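Side-chain contact in response regulator FixJ (Bradyrhizobium japonicum, PDB 5XSO), which acts, once activated by the sensor kinase FixL, as a transcriptional regulator that induces the nitrogen-fixation genes nifA and fixK: residues L172-Y177 and R182-Y187. Numbering follows the deposited sequence. Where two conformers were deposited one is given.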
loop_
_atom_site.group_PDB
_atom_site.type_symbol
_atom_site.label_atom_id
_atom_site.label_comp_id
_atom_site.label_asym_id
_atom_site.label_seq_id
_atom_site.Cartn_x
_atom_site.Cartn_y
_atom_site.Cartn_z
ATOM N N LEU A 172 -17.982 -26.893 -17.499
ATOM C CA LEU A 172 -18.412 -25.508 -17.563
ATOM C C LEU A 172 -17.243 -24.550 -17.764
ATOM O O LEU A 172 -17.444 -23.486 -18.388
ATOM C CB LEU A 172 -19.205 -25.080 -16.321
ATOM C CG LEU A 172 -20.617 -25.701 -16.181
ATOM C CD1 LEU A 172 -21.167 -25.350 -14.830
ATOM C CD2 LEU A 172 -21.518 -25.153 -17.289
ATOM N N ILE A 173 -16.052 -24.859 -17.237
ATOM C CA ILE A 173 -14.901 -24.005 -17.539
ATOM C C ILE A 173 -14.645 -23.986 -19.051
ATOM O O ILE A 173 -14.488 -22.920 -19.661
ATOM C CB ILE A 173 -13.653 -24.465 -16.757
ATOM C CG1 ILE A 173 -13.890 -24.224 -15.253
ATOM C CG2 ILE A 173 -12.395 -23.610 -17.236
ATOM C CD1 ILE A 173 -12.685 -24.779 -14.315
ATOM N N ALA A 174 -14.626 -25.166 -19.667
ATOM C CA ALA A 174 -14.466 -25.291 -21.119
ATOM C C ALA A 174 -15.507 -24.469 -21.862
ATOM O O ALA A 174 -15.196 -23.712 -22.805
ATOM C CB ALA A 174 -14.567 -26.786 -21.499
ATOM N N ARG A 175 -16.767 -24.602 -21.460
ATOM C CA ARG A 175 -17.843 -23.909 -22.174
ATOM C C ARG A 175 -17.781 -22.404 -21.946
ATOM O O ARG A 175 -18.028 -21.609 -22.871
ATOM C CB ARG A 175 -19.191 -24.475 -21.715
ATOM C CG ARG A 175 -20.413 -23.899 -22.414
ATOM C CD ARG A 175 -21.653 -24.735 -22.041
ATOM N NE ARG A 175 -22.374 -24.216 -20.879
ATOM C CZ ARG A 175 -23.561 -24.672 -20.477
ATOM N NH1 ARG A 175 -24.158 -25.648 -21.149
ATOM N NH2 ARG A 175 -24.161 -24.129 -19.425
ATOM N N GLU A 176 -17.480 -21.988 -20.721
ATOM C CA GLU A 176 -17.529 -20.569 -20.390
ATOM C C GLU A 176 -16.449 -19.801 -21.124
ATOM O O GLU A 176 -16.687 -18.687 -21.625
ATOM C CB GLU A 176 -17.339 -20.387 -18.884
ATOM C CG GLU A 176 -16.998 -18.959 -18.479
ATOM C CD GLU A 176 -18.237 -18.172 -18.073
ATOM O OE1 GLU A 176 -18.121 -16.945 -17.871
ATOM O OE2 GLU A 176 -19.322 -18.787 -17.952
ATOM N N TYR A 177 -15.249 -20.359 -21.188
ATOM C CA TYR A 177 -14.128 -19.635 -21.768
ATOM C C TYR A 177 -13.787 -20.081 -23.181
ATOM O O TYR A 177 -12.917 -19.467 -23.811
ATOM C CB TYR A 177 -12.894 -19.787 -20.869
ATOM C CG TYR A 177 -13.127 -19.219 -19.467
ATOM C CD1 TYR A 177 -13.083 -17.838 -19.232
ATOM C CD2 TYR A 177 -13.359 -20.070 -18.387
ATOM C CE1 TYR A 177 -13.300 -17.303 -17.910
ATOM C CE2 TYR A 177 -13.595 -19.561 -17.085
ATOM C CZ TYR A 177 -13.545 -18.171 -16.867
ATOM O OH TYR A 177 -13.772 -17.696 -15.571
ATOM N N ARG A 182 -10.199 -31.303 -23.423
ATOM C CA ARG A 182 -8.984 -32.082 -23.156
ATOM C C ARG A 182 -7.846 -31.250 -22.609
ATOM O O ARG A 182 -6.815 -31.832 -22.187
ATOM C CB ARG A 182 -8.553 -32.838 -24.438
ATOM C CG ARG A 182 -7.674 -32.011 -25.337
ATOM C CD ARG A 182 -7.156 -32.835 -26.534
ATOM N NE ARG A 182 -8.250 -33.295 -27.392
ATOM C CZ ARG A 182 -8.834 -32.541 -28.327
ATOM N NH1 ARG A 182 -8.442 -31.285 -28.521
ATOM N NH2 ARG A 182 -9.816 -33.042 -29.061
ATOM N N THR A 183 -7.978 -29.910 -22.529
ATOM C CA THR A 183 -6.877 -29.118 -21.969
ATOM C C THR A 183 -7.164 -28.612 -20.567
ATOM O O THR A 183 -6.280 -27.985 -19.974
ATOM C CB THR A 183 -6.504 -27.918 -22.886
ATOM O OG1 THR A 183 -7.632 -27.033 -23.020
ATOM C CG2 THR A 183 -6.094 -28.404 -24.300
ATOM N N ILE A 184 -8.370 -28.838 -20.014
ATOM C CA ILE A 184 -8.692 -28.225 -18.720
ATOM C C ILE A 184 -7.773 -28.752 -17.621
ATOM O O ILE A 184 -7.235 -27.970 -16.805
ATOM C CB ILE A 184 -10.172 -28.442 -18.373
ATOM C CG1 ILE A 184 -11.099 -27.796 -19.447
ATOM C CG2 ILE A 184 -10.456 -27.892 -16.882
ATOM C CD1 ILE A 184 -10.985 -26.248 -19.588
ATOM N N GLU A 185 -7.571 -30.058 -17.581
ATOM C CA GLU A 185 -6.697 -30.586 -16.527
ATOM C C GLU A 185 -5.249 -30.220 -16.775
ATOM O O GLU A 185 -4.474 -30.157 -15.816
ATOM C CB GLU A 185 -6.830 -32.107 -16.407
ATOM C CG GLU A 185 -8.164 -32.520 -15.817
ATOM C CD GLU A 185 -8.237 -32.275 -14.312
ATOM O OE1 GLU A 185 -9.314 -31.954 -13.804
ATOM O OE2 GLU A 185 -7.192 -32.400 -13.645
ATOM N N VAL A 186 -4.847 -30.019 -18.036
ATOM C CA VAL A 186 -3.479 -29.541 -18.301
ATOM C C VAL A 186 -3.282 -28.167 -17.692
ATOM O O VAL A 186 -2.297 -27.913 -16.988
ATOM C CB VAL A 186 -3.188 -29.527 -19.810
ATOM C CG1 VAL A 186 -1.756 -28.904 -20.103
ATOM C CG2 VAL A 186 -3.388 -30.947 -20.401
ATOM N N TYR A 187 -4.232 -27.265 -17.951
ATOM C CA TYR A 187 -4.126 -25.944 -17.388
ATOM C C TYR A 187 -4.249 -25.981 -15.875
ATOM O O TYR A 187 -3.537 -25.221 -15.199
ATOM C CB TYR A 187 -5.196 -25.018 -17.994
ATOM C CG TYR A 187 -4.929 -24.702 -19.473
ATOM C CD1 TYR A 187 -3.641 -24.380 -19.931
ATOM C CD2 TYR A 187 -5.974 -24.748 -20.399
ATOM C CE1 TYR A 187 -3.405 -24.032 -21.326
ATOM C CE2 TYR A 187 -5.780 -24.445 -21.750
ATOM C CZ TYR A 187 -4.482 -24.090 -22.199
ATOM O OH TYR A 187 -4.278 -23.770 -23.517
#
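I184 packs against I173 and A174 inside the helix-turn-helix of the LuxR-type DNA-binding domain. I184 lies in the first turn of helix 184-195, the second helix of the motif, while I173 and A174 belong to the first helix, 170-177. In helix-turn-helix proteins the second helix is the recognition helix, which usually enters the major groove. The contact thus joins the first turn of the likely recognition helix to helix 170-177. The backbones come closest at A174 and I184, whose CA atoms lie 6.9 Å apart.

The I184 side chain does most of the touching. Its CB points toward helix 170-177, and chi1 of -61° and chi2 of -63° together carry the terminal CD1 across to the first helix. There it settles by the junction of two consecutive residues. I184 CD1 meets the branch methyl CG2 of I173 at 3.8 Å. It also lies 3.8 Å from the backbone N of A174, and 4.1 Å from A174 CB. I184 CG1 follows behind, 4.2 Å from the same A174 CB. On I173, CG2 makes the contact. With chi1 at -67°, CG1 lies beside the backbone N and CG2 is left anti to it. The two isoleucine side chains cross at a slant. The small methyl of A174 is consistent with the close approach of its backbone to that of I184. All three residues are buried. The side-chain contacts are apolar, and 125 Å² is buried between the two segments, both sides summed.

Other parts of the domain surround this contact. I173 also touches L168, and I184 touches I179 in the turn. N170 ND2 donates a hydrogen bond to E185 OE1, which ties the likely recognition helix to the start of helix 170-177. Helix 155-166 packs beside both helices: Y177 OH is hydrogen-bonded to E162 OE1 there, and Y187 rests on R156, E157 and V160.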